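Local coordinates for protein R.Pab1 family restriction endonuclease (Campylobacter coli, PDB 7CFA) that acts as a restriction DNA glycosylase of the R.PabI family, probably removing a base from its recognition sequence in double-stranded DNA, at residues Lys7-Leu12 / Leu178-Asn183; Ile53-Val58 / Arg226-Gln231; Asp63-Gly68 / Lys74-Leu79; Leu142-Asn147 / Phe151-Ile156; Arg186-Arg191 / Ser195-Tyr200. The protein carries 2 engineered substitutions. All blocks are in the same frame, centred on the assembly; numbering follows the deposited sequence.

Contact 1: Lys7-Leu12 / Leu178-Asn183; sequences KIDYEL and LLKNIN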
# COMPACT_ATOMS: atom_id res chain seq x y z
N LYS A 7 29.41 16.03 14.92
CA LYS A 7 28.18 16.07 14.16
C LYS A 7 28.24 15.03 13.05
O LYS A 7 29.30 14.49 12.73
CB LYS A 7 27.92 17.47 13.58
CG LYS A 7 28.96 17.94 12.57
CD LYS A 7 28.55 19.26 11.94
CE LYS A 7 29.60 19.76 10.95
NZ LYS A 7 29.87 18.77 9.87
N ILE A 8 27.07 14.75 12.47
CA ILE A 8 26.95 13.85 11.33
C ILE A 8 26.11 14.56 10.28
O ILE A 8 24.94 14.87 10.52
CB ILE A 8 26.32 12.51 11.72
CG1 ILE A 8 27.23 11.73 12.67
CG2 ILE A 8 26.02 11.68 10.47
CD1 ILE A 8 26.69 10.37 13.06
N ASP A 9 26.71 14.84 9.12
CA ASP A 9 25.97 15.36 7.97
C ASP A 9 25.47 14.17 7.18
O ASP A 9 26.12 13.69 6.25
CB ASP A 9 26.86 16.27 7.13
CG ASP A 9 27.27 17.54 7.86
OD1 ASP A 9 26.43 18.11 8.59
OD2 ASP A 9 28.43 17.96 7.71
N TYR A 10 24.29 13.67 7.55
CA TYR A 10 23.77 12.43 6.98
C TYR A 10 23.31 12.67 5.55
O TYR A 10 22.38 13.44 5.30
CB TYR A 10 22.62 11.90 7.83
CG TYR A 10 22.44 10.41 7.71
CD1 TYR A 10 21.78 9.85 6.63
CD2 TYR A 10 22.93 9.55 8.69
CE1 TYR A 10 21.61 8.48 6.52
CE2 TYR A 10 22.77 8.19 8.59
CZ TYR A 10 22.11 7.66 7.50
OH TYR A 10 21.95 6.30 7.40
N GLU A 11 23.95 11.98 4.60
CA GLU A 11 23.63 12.13 3.19
C GLU A 11 22.34 11.40 2.85
O GLU A 11 22.18 10.22 3.16
CB GLU A 11 24.78 11.59 2.34
CG GLU A 11 24.49 11.56 0.85
CD GLU A 11 25.70 11.16 0.03
OE1 GLU A 11 26.73 11.88 0.11
OE2 GLU A 11 25.64 10.14 -0.68
N LEU A 12 21.42 12.12 2.21
CA LEU A 12 20.11 11.57 1.84
C LEU A 12 19.89 11.78 0.35
O LEU A 12 19.87 12.93 -0.12
CB LEU A 12 19.00 12.24 2.65
CG LEU A 12 19.06 12.05 4.16
CD1 LEU A 12 18.01 12.90 4.84
CD2 LEU A 12 18.88 10.58 4.51
N LEU A 178 15.43 22.14 5.72
CA LEU A 178 16.38 21.90 6.79
C LEU A 178 17.68 21.28 6.28
O LEU A 178 18.68 21.31 7.00
CB LEU A 178 15.78 20.98 7.85
CG LEU A 178 14.63 21.51 8.71
CD1 LEU A 178 14.26 20.47 9.75
CD2 LEU A 178 15.00 22.82 9.36
N LEU A 179 17.68 20.74 5.07
CA LEU A 179 18.85 20.04 4.55
C LEU A 179 19.88 21.03 4.02
O LEU A 179 19.54 22.11 3.52
CB LEU A 179 18.45 19.07 3.44
CG LEU A 179 17.49 17.94 3.82
CD1 LEU A 179 17.01 17.22 2.58
CD2 LEU A 179 18.17 16.97 4.77
N LYS A 180 21.15 20.66 4.14
CA LYS A 180 22.24 21.40 3.54
C LYS A 180 22.65 20.75 2.23
O LYS A 180 22.54 19.54 2.06
CB LYS A 180 23.45 21.47 4.49
CG LYS A 180 23.15 22.11 5.84
CD LYS A 180 24.40 22.17 6.71
CE LYS A 180 24.90 20.78 7.05
NZ LYS A 180 26.09 20.82 7.95
N ASN A 181 23.12 21.57 1.30
CA ASN A 181 23.62 21.06 0.03
C ASN A 181 25.05 20.54 0.23
O ASN A 181 25.53 20.40 1.35
CB ASN A 181 23.53 22.13 -1.06
CG ASN A 181 24.29 23.39 -0.71
OD1 ASN A 181 25.04 23.44 0.27
ND2 ASN A 181 24.11 24.43 -1.52
N ILE A 182 25.74 20.26 -0.88
CA ILE A 182 27.11 19.76 -0.77
C ILE A 182 28.05 20.83 -0.23
O ILE A 182 29.10 20.49 0.34
CB ILE A 182 27.59 19.23 -2.14
CG1 ILE A 182 28.91 18.48 -1.99
CG2 ILE A 182 27.72 20.37 -3.14
CD1 ILE A 182 28.84 17.33 -1.01
N ASN A 183 27.71 22.10 -0.38
CA ASN A 183 28.52 23.20 0.14
C ASN A 183 28.14 23.59 1.56
O ASN A 183 28.63 24.61 2.06
CB ASN A 183 28.41 24.42 -0.78
CG ASN A 183 28.83 24.12 -2.21
OD1 ASN A 183 29.59 23.19 -2.46
ND2 ASN A 183 28.34 24.91 -3.15
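Asp9 and Lys180 meet in a salt-bridge network that ties strand 8-13, the partner of strand 198-203 in a two-stranded antiparallel sheet, to the irregular loop after strand 166-175. The ionic part rests on both carboxylate oxygens of Asp9. Lys180 NZ lies 2.8 Å from Asp9 OD1, and Lys7 NZ, from two residues earlier in the chain, is 2.7 Å from Asp9 OD2. Each ammonium stands well above the carboxylate plane, by 48° for Lys180 and 38° for Lys7. The two ammonium nitrogens, Lys7 NZ and Lys180 NZ, are 4.7 Å apart, and the shared carboxylate probably offsets their repulsion. Glu202 gives Lys180 a second acidic partner. A bend in the Lys180 chain (chi3 -64°) brings its end across the Asp9 side chain at about a right angle. The apolar part is buried: both leucines, Leu12 and Leu179, also rest on Phe174 of strand 166-175, and they touch through methyl groups alone, Leu12 CD1 to Leu179 CD2 at 4.1 Å.

Contact 2: Ile53-Val58 / Arg226-Gln231; sequences IGYDMV and RYNVLQ. Engineered in segment 226-231: Asn228 (natural residue Asp).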
# COMPACT_ATOMS: atom_id res chain seq x y z
N ILE A 53 13.15 4.88 7.96
CA ILE A 53 14.45 4.64 8.58
C ILE A 53 14.41 3.32 9.35
O ILE A 53 13.39 2.94 9.93
CB ILE A 53 14.82 5.82 9.49
CG1 ILE A 53 16.24 5.65 10.05
CG2 ILE A 53 13.81 5.97 10.62
CD1 ILE A 53 16.70 6.83 10.87
N GLY A 54 15.54 2.61 9.34
CA GLY A 54 15.71 1.40 10.11
C GLY A 54 16.71 1.59 11.24
O GLY A 54 17.32 2.64 11.41
N TYR A 55 16.85 0.53 12.04
CA TYR A 55 17.80 0.53 13.14
C TYR A 55 18.80 -0.62 13.08
O TYR A 55 19.71 -0.66 13.91
CB TYR A 55 17.07 0.49 14.49
CG TYR A 55 16.13 -0.68 14.69
CD1 TYR A 55 16.62 -1.94 15.02
CD2 TYR A 55 14.75 -0.53 14.56
CE1 TYR A 55 15.77 -3.01 15.21
CE2 TYR A 55 13.90 -1.59 14.74
CZ TYR A 55 14.41 -2.83 15.06
OH TYR A 55 13.57 -3.91 15.25
N ASP A 56 18.67 -1.54 12.13
CA ASP A 56 19.65 -2.60 11.98
C ASP A 56 19.63 -3.12 10.55
O ASP A 56 18.79 -2.72 9.73
CB ASP A 56 19.40 -3.75 12.97
CG ASP A 56 18.04 -4.37 12.83
OD1 ASP A 56 17.27 -3.95 11.93
OD2 ASP A 56 17.72 -5.28 13.62
N MET A 57 20.56 -4.02 10.26
CA MET A 57 20.67 -4.64 8.95
C MET A 57 21.27 -6.03 9.13
O MET A 57 22.13 -6.23 9.99
CB MET A 57 21.52 -3.79 8.00
CG MET A 57 21.65 -4.39 6.60
SD MET A 57 22.26 -3.23 5.37
CE MET A 57 23.79 -2.69 6.13
N VAL A 58 20.79 -6.98 8.33
CA VAL A 58 21.32 -8.34 8.39
C VAL A 58 22.80 -8.31 8.06
O VAL A 58 23.22 -7.77 7.03
CB VAL A 58 20.55 -9.26 7.43
CG1 VAL A 58 21.19 -10.64 7.40
CG2 VAL A 58 19.09 -9.35 7.85
N ARG A 226 11.08 -4.73 20.42
CA ARG A 226 11.56 -4.52 21.78
C ARG A 226 12.85 -5.28 22.03
O ARG A 226 13.81 -4.72 22.57
CB ARG A 226 10.49 -4.94 22.79
CG ARG A 226 10.84 -4.60 24.23
CD ARG A 226 10.45 -5.73 25.18
NE ARG A 226 9.03 -6.07 25.09
CZ ARG A 226 8.09 -5.54 25.86
NH1 ARG A 226 8.40 -4.64 26.78
NH2 ARG A 226 6.82 -5.91 25.70
N TYR A 227 12.89 -6.55 21.63
CA TYR A 227 14.08 -7.37 21.84
C TYR A 227 15.28 -6.81 21.08
O TYR A 227 16.39 -6.75 21.62
CB TYR A 227 13.80 -8.81 21.42
CG TYR A 227 14.96 -9.77 21.61
CD1 TYR A 227 15.09 -10.50 22.78
CD2 TYR A 227 15.91 -9.95 20.61
CE1 TYR A 227 16.14 -11.38 22.96
CE2 TYR A 227 16.97 -10.82 20.78
CZ TYR A 227 17.08 -11.53 21.96
OH TYR A 227 18.13 -12.40 22.13
N ASN A 228 15.08 -6.40 19.83
CA ASN A 228 16.19 -5.91 19.02
C ASN A 228 16.75 -4.61 19.59
O ASN A 228 17.98 -4.45 19.69
CB ASN A 228 15.74 -5.72 17.57
CG ASN A 228 15.43 -7.03 16.88
OD1 ASN A 228 15.83 -8.10 17.34
ND2 ASN A 228 14.70 -6.96 15.77
N VAL A 229 15.88 -3.67 19.96
CA VAL A 229 16.35 -2.41 20.54
C VAL A 229 17.10 -2.67 21.83
O VAL A 229 18.14 -2.05 22.09
CB VAL A 229 15.16 -1.45 20.75
CG1 VAL A 229 15.62 -0.21 21.50
CG2 VAL A 229 14.56 -1.06 19.41
N LEU A 230 16.60 -3.59 22.67
CA LEU A 230 17.31 -3.91 23.90
C LEU A 230 18.67 -4.52 23.63
O LEU A 230 19.63 -4.25 24.37
CB LEU A 230 16.45 -4.85 24.76
CG LEU A 230 15.27 -4.19 25.47
CD1 LEU A 230 14.41 -5.22 26.18
CD2 LEU A 230 15.75 -3.12 26.45
N GLN A 231 18.80 -5.33 22.58
CA GLN A 231 20.11 -5.86 22.20
C GLN A 231 21.03 -4.74 21.72
O GLN A 231 22.24 -4.77 21.98
CB GLN A 231 19.95 -6.93 21.12
CG GLN A 231 19.24 -8.19 21.58
CD GLN A 231 20.06 -9.02 22.54
OE1 GLN A 231 21.29 -9.07 22.44
NE2 GLN A 231 19.40 -9.67 23.49
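A sheet-to-helix contact joins Tyr55 and Asp56, in the segment that runs into strand 56-58 of the three-stranded sheet, to Asn228 on helix 223-237. Asn228 is an engineered residue, Asp in the natural protein, so the geometry belongs to the altered side chain. Its ND2 donates to Tyr55 OH at 3.3 Å, long but nearly straight (165° at the hydrogen), with the hydroxyl only 7° out of the amide plane. The same Tyr55 hydroxyl is hydrogen-bonded to His225 ND1, while Asn228 OD1 accepts from the backbone N of Ala69; the amide is thus held at both ends. Tyr55 reaches the helix with CG between its backbone N and carbonyl carbon (chi1 58°), its ring meeting Phe218 of helix 208-219 edge-to-face. Apolar contact accompanies the polar one: Asn228 CB is 3.6 Å from Tyr55 CE1, approaching the ring obliquely. Asp56, whose OD2 forms a weak, long ion pair with Lys74, is more remote, with OD2 4.1 Å from Asn228 ND2.

Contact 3: Asp63-Gly68 / Lys74-Leu79; sequences DGNFIG and KKLYEL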
# COMPACT_ATOMS: atom_id res chain seq x y z
N ASP A 63 30.82 -9.16 10.32
CA ASP A 63 30.48 -7.80 10.70
C ASP A 63 29.22 -7.73 11.55
O ASP A 63 28.52 -6.71 11.55
CB ASP A 63 30.33 -6.92 9.46
CG ASP A 63 29.33 -7.47 8.47
OD1 ASP A 63 28.80 -8.58 8.70
OD2 ASP A 63 29.06 -6.80 7.45
N GLY A 64 28.92 -8.80 12.28
CA GLY A 64 27.74 -8.82 13.13
C GLY A 64 27.98 -8.13 14.47
O GLY A 64 29.06 -8.19 15.03
N ASN A 65 26.94 -7.46 14.96
CA ASN A 65 26.99 -6.80 16.26
C ASN A 65 26.11 -7.46 17.31
O ASN A 65 26.46 -7.42 18.49
CB ASN A 65 26.57 -5.33 16.12
CG ASN A 65 27.56 -4.51 15.31
OD1 ASN A 65 27.17 -3.78 14.40
ND2 ASN A 65 28.84 -4.64 15.63
N PHE A 66 24.99 -8.06 16.91
CA PHE A 66 24.10 -8.74 17.84
C PHE A 66 23.26 -9.74 17.06
O PHE A 66 23.31 -9.79 15.83
CB PHE A 66 23.21 -7.74 18.59
CG PHE A 66 22.19 -7.05 17.73
CD1 PHE A 66 20.89 -7.53 17.64
CD2 PHE A 66 22.53 -5.92 17.00
CE1 PHE A 66 19.95 -6.90 16.85
CE2 PHE A 66 21.59 -5.28 16.20
CZ PHE A 66 20.30 -5.77 16.13
N ILE A 67 22.48 -10.52 17.79
CA ILE A 67 21.57 -11.51 17.21
C ILE A 67 20.14 -11.05 17.50
O ILE A 67 19.75 -10.91 18.66
CB ILE A 67 21.82 -12.92 17.76
CG1 ILE A 67 23.26 -13.36 17.46
CG2 ILE A 67 20.82 -13.90 17.17
CD1 ILE A 67 23.58 -14.75 17.95
N GLY A 68 19.37 -10.84 16.43
CA GLY A 68 18.03 -10.31 16.56
C GLY A 68 17.03 -11.32 17.12
O GLY A 68 17.35 -12.47 17.44
N LYS A 74 22.73 -9.61 12.97
CA LYS A 74 22.36 -8.22 12.73
C LYS A 74 23.52 -7.31 13.11
O LYS A 74 24.34 -7.64 13.97
CB LYS A 74 21.12 -7.82 13.53
CG LYS A 74 19.83 -8.52 13.10
CD LYS A 74 19.17 -7.78 11.95
CE LYS A 74 17.75 -8.28 11.72
NZ LYS A 74 17.01 -7.42 10.76
N LYS A 75 23.57 -6.15 12.46
CA LYS A 75 24.55 -5.12 12.79
C LYS A 75 23.86 -3.76 12.80
O LYS A 75 22.75 -3.60 12.28
CB LYS A 75 25.73 -5.12 11.81
CG LYS A 75 25.35 -4.79 10.37
CD LYS A 75 26.58 -4.80 9.48
CE LYS A 75 26.23 -4.47 8.04
NZ LYS A 75 27.44 -4.41 7.18
N LEU A 76 24.54 -2.78 13.39
CA LEU A 76 23.98 -1.45 13.50
C LEU A 76 23.82 -0.82 12.12
O LEU A 76 24.57 -1.11 11.18
CB LEU A 76 24.86 -0.56 14.38
CG LEU A 76 25.08 -1.04 15.81
CD1 LEU A 76 25.85 -0.01 16.61
CD2 LEU A 76 23.76 -1.37 16.49
N TYR A 77 22.81 0.05 11.99
CA TYR A 77 22.47 0.64 10.71
C TYR A 77 21.58 1.85 10.94
O TYR A 77 20.64 1.79 11.74
CB TYR A 77 21.77 -0.39 9.81
CG TYR A 77 21.36 0.11 8.45
CD1 TYR A 77 22.31 0.55 7.53
CD2 TYR A 77 20.02 0.13 8.07
CE1 TYR A 77 21.93 1.00 6.28
CE2 TYR A 77 19.64 0.58 6.82
CZ TYR A 77 20.60 1.01 5.93
OH TYR A 77 20.21 1.47 4.68
N GLU A 78 21.89 2.95 10.25
CA GLU A 78 21.10 4.17 10.29
C GLU A 78 20.87 4.67 11.71
O GLU A 78 21.78 5.24 12.32
CB GLU A 78 19.76 3.96 9.57
CG GLU A 78 19.92 3.85 8.06
CD GLU A 78 18.61 3.90 7.31
OE1 GLU A 78 17.58 3.45 7.86
OE2 GLU A 78 18.60 4.40 6.17
N LEU A 79 19.66 4.45 12.24
CA LEU A 79 19.31 5.02 13.54
C LEU A 79 20.26 4.56 14.64
O LEU A 79 20.78 5.37 15.41
CB LEU A 79 17.86 4.66 13.89
CG LEU A 79 17.39 5.11 15.28
CD1 LEU A 79 17.48 6.63 15.42
CD2 LEU A 79 15.97 4.63 15.55
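Backbone hydrogen bonding with side-chain reinforcement joins Phe66 and Asn65 to Lys74-Leu76 in a short beta hairpin, where strand 66-67 is an outer strand of the three-stranded sheet and strand 73-76 its middle one. Lys74 N donates to Phe66 O at 2.9 Å. In the other direction Lys74 O receives two donors, Asn65 N at 2.8 Å and Phe66 N at 3.0 Å; the first lies in the carbonyl plane, the second is tilted 30° from it. Two consecutive residues facing one define a classic beta bulge, with Phe66 and Lys74 the antiparallel hydrogen-bonded pair. Asn65 extends the bonding past the bulge: its OD1 uses a lone pair to accept from Leu76 N at 3.0 Å, nearly straight at 167°. Over one face of the Phe66 ring sits Lys74 CB, a CH-pi contact 3.7 Å from the centroid and displaced toward the rim, while Lys74 CG lies near Gly68 N and the chain bends at chi2 beyond it. Helix 223-237 also packs on this ring, through Gln231 and Ile232. Lys75, extended beyond CG, passes Asp63 O and slants across the Asp63 side chain; its NZ meets Asp63 OD2 at 2.9 Å, from 48° above the carboxylate plane; Asp63 OD1 accepts from Gly60 N.

Contact 4: Leu142-Asn147 / Phe151-Ile156; sequences LVYQFN and FLSEII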
# COMPACT_ATOMS: atom_id res chain seq x y z
N LEU A 142 -0.22 6.53 13.57
CA LEU A 142 0.21 7.26 14.75
C LEU A 142 1.27 8.28 14.34
O LEU A 142 2.19 7.95 13.59
CB LEU A 142 0.77 6.31 15.81
CG LEU A 142 -0.22 5.32 16.42
CD1 LEU A 142 0.49 4.43 17.43
CD2 LEU A 142 -1.39 6.04 17.06
N VAL A 143 1.12 9.51 14.82
CA VAL A 143 2.07 10.58 14.57
C VAL A 143 2.66 11.00 15.91
O VAL A 143 1.92 11.30 16.86
CB VAL A 143 1.42 11.77 13.86
CG1 VAL A 143 2.38 12.96 13.82
CG2 VAL A 143 1.00 11.38 12.45
N TYR A 144 3.99 11.03 15.99
CA TYR A 144 4.69 11.53 17.16
C TYR A 144 5.38 12.84 16.79
O TYR A 144 6.19 12.87 15.86
CB TYR A 144 5.71 10.52 17.69
CG TYR A 144 6.42 11.01 18.93
CD1 TYR A 144 5.82 10.95 20.18
CD2 TYR A 144 7.70 11.54 18.85
CE1 TYR A 144 6.47 11.40 21.31
CE2 TYR A 144 8.36 12.00 19.97
CZ TYR A 144 7.74 11.93 21.20
OH TYR A 144 8.39 12.38 22.33
N GLN A 145 5.05 13.90 17.52
CA GLN A 145 5.66 15.21 17.30
C GLN A 145 6.81 15.37 18.29
O GLN A 145 6.59 15.46 19.50
CB GLN A 145 4.62 16.32 17.48
CG GLN A 145 5.19 17.72 17.35
CD GLN A 145 5.75 17.99 15.97
OE1 GLN A 145 6.95 18.23 15.81
NE2 GLN A 145 4.89 17.97 14.96
N PHE A 146 8.03 15.39 17.77
CA PHE A 146 9.19 15.61 18.63
C PHE A 146 9.17 17.04 19.17
O PHE A 146 8.46 17.92 18.67
CB PHE A 146 10.48 15.35 17.86
CG PHE A 146 10.63 13.92 17.40
CD1 PHE A 146 10.22 13.53 16.13
CD2 PHE A 146 11.19 12.97 18.24
CE1 PHE A 146 10.36 12.22 15.71
CE2 PHE A 146 11.33 11.66 17.82
CZ PHE A 146 10.92 11.28 16.56
N ASN A 147 9.96 17.27 20.23
CA ASN A 147 10.01 18.59 20.84
C ASN A 147 10.43 19.65 19.83
O ASN A 147 9.96 20.80 19.90
CB ASN A 147 10.95 18.59 22.04
CG ASN A 147 10.38 17.81 23.22
OD1 ASN A 147 9.16 17.80 23.43
ND2 ASN A 147 11.25 17.17 23.98
N PHE A 151 10.51 18.22 13.24
CA PHE A 151 10.65 16.78 13.06
C PHE A 151 9.42 16.04 13.57
O PHE A 151 8.84 16.42 14.60
CB PHE A 151 11.90 16.26 13.78
CG PHE A 151 13.19 16.77 13.20
CD1 PHE A 151 13.77 17.93 13.67
CD2 PHE A 151 13.82 16.07 12.19
CE1 PHE A 151 14.96 18.40 13.14
CE2 PHE A 151 15.01 16.53 11.65
CZ PHE A 151 15.58 17.69 12.12
N LEU A 152 9.03 15.00 12.85
CA LEU A 152 7.96 14.11 13.29
C LEU A 152 8.22 12.72 12.74
O LEU A 152 8.96 12.55 11.76
CB LEU A 152 6.58 14.62 12.85
CG LEU A 152 6.20 14.60 11.37
CD1 LEU A 152 5.57 13.27 10.94
CD2 LEU A 152 5.26 15.76 11.05
N SER A 153 7.61 11.73 13.37
CA SER A 153 7.61 10.37 12.86
C SER A 153 6.18 9.87 12.79
O SER A 153 5.36 10.18 13.66
CB SER A 153 8.46 9.43 13.73
OG SER A 153 7.92 9.31 15.03
N GLU A 154 5.87 9.12 11.74
CA GLU A 154 4.55 8.55 11.55
C GLU A 154 4.65 7.04 11.37
O GLU A 154 5.52 6.55 10.65
CB GLU A 154 3.83 9.19 10.36
CG GLU A 154 4.64 9.27 9.09
CD GLU A 154 3.92 10.04 8.00
OE1 GLU A 154 2.79 10.50 8.25
OE2 GLU A 154 4.48 10.18 6.89
N ILE A 155 3.76 6.32 12.04
CA ILE A 155 3.73 4.87 12.01
C ILE A 155 2.48 4.44 11.25
O ILE A 155 1.36 4.71 11.68
CB ILE A 155 3.75 4.26 13.42
CG1 ILE A 155 5.02 4.71 14.16
CG2 ILE A 155 3.67 2.75 13.35
CD1 ILE A 155 5.07 4.28 15.60
N ILE A 156 2.68 3.79 10.11
CA ILE A 156 1.59 3.27 9.30
C ILE A 156 1.33 1.83 9.70
O ILE A 156 2.26 1.02 9.76
CB ILE A 156 1.91 3.38 7.80
CG1 ILE A 156 2.24 4.83 7.42
CG2 ILE A 156 0.75 2.86 6.96
CD1 ILE A 156 1.13 5.81 7.73
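Leu142 and Ile155 exchange two backbone hydrogen bonds, Ile155 N to Leu142 O at 2.7 Å and Leu142 N to Ile155 O at 3.1 Å. The Tyr144-Ser153 pair repeats the pattern, with Tyr144 N to Ser153 O at 2.8 Å and almost straight (173°), and Ser153 N to Tyr144 O at 3.1 Å. Between and beyond them, Val143-Glu154 and Gln145-Leu152 are non-hydrogen-bonded pairs. This register, with strand directions 166° apart, defines an antiparallel beta hairpin; toward its turn, Phe146 N to Phe151 O is a weak bond at 3.4 Å. On the sheet face of Val143 and Glu154, Val143 CG2 lies 4.1 Å from Glu154 CB, the two side chains pointing the same way, while Val143 CG1 approaches Leu152 CD1. Glu154 carries its charge on to Lys24. Phe146 turns the edge of its ring to the opposing strand: its CD1 is 4.0 Å from Phe151 CB, and Phe151 O lies at the ring edge. Tyr144 CD2 stands 3.7 Å above the centre of the Phe146 ring. Helix 208-219 packs on Tyr144, Phe146 and Phe151, with Tyr144 OH hydrogen-bonded to Glu213 OE1. Strand 166-175 flanks strand 152-159 on its other edge, and Leu142 and Val143 pair antiparallel with a strand of the second subunit, carrying the sheet across the dimer interface.

Contact 5: Arg186-Arg191 / Ser195-Tyr200; sequences RNFLNR and SKEKGY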
# COMPACT_ATOMS: atom_id res chain seq x y z
N ARG A 186 21.96 25.80 3.36
CA ARG A 186 20.53 25.48 3.40
C ARG A 186 19.79 26.39 2.42
O ARG A 186 19.07 27.32 2.79
CB ARG A 186 20.00 25.61 4.82
CG ARG A 186 20.50 24.54 5.77
CD ARG A 186 19.91 24.70 7.17
NE ARG A 186 20.33 23.63 8.06
CZ ARG A 186 21.44 23.65 8.80
NH1 ARG A 186 22.25 24.71 8.75
NH2 ARG A 186 21.75 22.63 9.58
N ASN A 187 20.00 26.11 1.13
CA ASN A 187 19.44 26.91 0.05
C ASN A 187 18.38 26.15 -0.75
O ASN A 187 18.13 26.50 -1.91
CB ASN A 187 20.55 27.40 -0.87
CG ASN A 187 21.27 26.26 -1.57
OD1 ASN A 187 21.21 25.11 -1.13
ND2 ASN A 187 21.94 26.57 -2.67
N PHE A 188 17.77 25.12 -0.17
CA PHE A 188 16.77 24.36 -0.91
C PHE A 188 15.46 25.13 -1.03
O PHE A 188 14.70 24.91 -1.99
CB PHE A 188 16.52 23.01 -0.25
CG PHE A 188 17.58 21.99 -0.54
CD1 PHE A 188 18.61 21.75 0.35
CD2 PHE A 188 17.55 21.26 -1.72
CE1 PHE A 188 19.59 20.82 0.08
CE2 PHE A 188 18.53 20.33 -2.00
CZ PHE A 188 19.55 20.10 -1.10
N LEU A 189 15.18 26.03 -0.09
CA LEU A 189 13.94 26.79 -0.12
C LEU A 189 13.90 27.70 -1.34
O LEU A 189 14.88 28.39 -1.64
CB LEU A 189 13.78 27.60 1.16
CG LEU A 189 12.39 28.16 1.46
CD1 LEU A 189 11.37 27.03 1.53
CD2 LEU A 189 12.41 28.95 2.75
N ASN A 190 12.77 27.70 -2.04
CA ASN A 190 12.58 28.48 -3.27
C ASN A 190 13.61 28.09 -4.33
O ASN A 190 14.21 28.93 -4.99
CB ASN A 190 12.64 29.98 -2.98
CG ASN A 190 11.57 30.42 -2.00
OD1 ASN A 190 10.47 29.87 -1.97
ND2 ASN A 190 11.89 31.43 -1.19
N ARG A 191 13.80 26.78 -4.49
CA ARG A 191 14.75 26.26 -5.47
C ARG A 191 14.38 24.83 -5.81
O ARG A 191 13.95 24.07 -4.94
CB ARG A 191 16.19 26.33 -4.94
CG ARG A 191 17.23 25.80 -5.91
CD ARG A 191 18.64 25.97 -5.39
NE ARG A 191 18.92 25.16 -4.22
CZ ARG A 191 19.35 23.90 -4.26
NH1 ARG A 191 19.54 23.30 -5.42
NH2 ARG A 191 19.58 23.24 -3.13
N SER A 195 19.44 17.18 -10.43
CA SER A 195 19.49 15.74 -10.66
C SER A 195 20.59 15.11 -9.82
O SER A 195 21.72 15.62 -9.76
CB SER A 195 19.74 15.44 -12.14
OG SER A 195 19.74 14.05 -12.38
N LYS A 196 20.26 14.01 -9.14
CA LYS A 196 21.19 13.26 -8.31
C LYS A 196 21.68 14.06 -7.11
O LYS A 196 22.66 13.69 -6.47
CB LYS A 196 22.40 12.77 -9.12
CG LYS A 196 22.04 11.89 -10.31
CD LYS A 196 23.29 11.45 -11.06
CE LYS A 196 22.96 10.63 -12.31
NZ LYS A 196 24.20 10.24 -13.05
N GLU A 197 21.02 15.17 -6.81
CA GLU A 197 21.45 16.03 -5.71
C GLU A 197 21.20 15.35 -4.37
O GLU A 197 20.17 14.70 -4.17
CB GLU A 197 20.74 17.38 -5.76
CG GLU A 197 21.26 18.39 -4.75
CD GLU A 197 20.61 19.75 -4.85
OE1 GLU A 197 19.73 19.93 -5.72
OE2 GLU A 197 20.99 20.65 -4.07
N LYS A 198 22.14 15.52 -3.46
CA LYS A 198 22.06 14.94 -2.13
C LYS A 198 21.71 16.01 -1.11
O LYS A 198 22.19 17.14 -1.19
CB LYS A 198 23.39 14.27 -1.75
CG LYS A 198 23.84 13.18 -2.70
CD LYS A 198 22.90 11.98 -2.65
CE LYS A 198 23.41 10.86 -3.54
NZ LYS A 198 24.77 10.42 -3.14
N GLY A 199 20.87 15.65 -0.15
CA GLY A 199 20.58 16.49 0.99
C GLY A 199 21.31 15.97 2.21
O GLY A 199 21.51 14.77 2.37
N TYR A 200 21.72 16.89 3.08
CA TYR A 200 22.51 16.55 4.26
C TYR A 200 21.80 17.03 5.51
O TYR A 200 21.69 18.24 5.76
CB TYR A 200 23.91 17.15 4.15
CG TYR A 200 24.71 16.55 3.02
CD1 TYR A 200 24.68 17.10 1.75
CD2 TYR A 200 25.48 15.41 3.22
CE1 TYR A 200 25.39 16.54 0.71
CE2 TYR A 200 26.20 14.84 2.19
CZ TYR A 200 26.15 15.41 0.94
OH TYR A 200 26.87 14.85 -0.10
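Arg191 presents the edge of its guanidinium to the Glu197 carboxylate, the planes 41° apart, and lays NH2 over one face of the Phe188 ring, 3.1 Å above its plane and offset toward the rim. Lys198 O sits at that ring's edge. Phe188 and Arg191 are the first and last residues of a type II beta turn, which brings both side chains against the segment entering strand 198-203. The salt bridge is led by Arg191 NH2 to Glu197 OE2 at 3.1 Å, on the syn side of the carboxylate; Arg191 NH1 adds weak bonds to Glu197 OE2 at 3.3 Å and to Glu197 OE1 at 3.4 Å. Glu197 OE1 is also bonded to Glu194 N. The aromatic ring also borders the acid, Phe188 CE2 lying 3.2 Å from Glu197 OE2. A bend in the arginine chain (chi3 67°) turns the guanidinium back to the residue just before the turn, where Arg191 NE donates to Asn187 O at 2.8 Å, from 51° above the carbonyl plane.

Overall arrangement
The five contacts fall into two close pairs, with contact 4 farther off in the large sheet. Contacts 2 and 3, centres about 7 Å apart, share the three-stranded sheet: Met57 O lies 2.9 Å from Lys75 N. Contacts 1 and 5, centres about 10 Å apart, share the sheet of strands 8-13 and 198-203, where Glu11 OE2 lies 2.6 Å from Lys198 NZ. Contacts 2 and 5 lie on opposite sides of the chain's centre, their centres about 30 Å apart. Contact 1 bridges the groups, packing Tyr10 on Glu78 of contact 3 and Leu178 on Phe151 of contact 4. Contact 4 is the one that reaches the second subunit; its large antiparallel sheet is consistent with the half-pipe fold known from R.PabI.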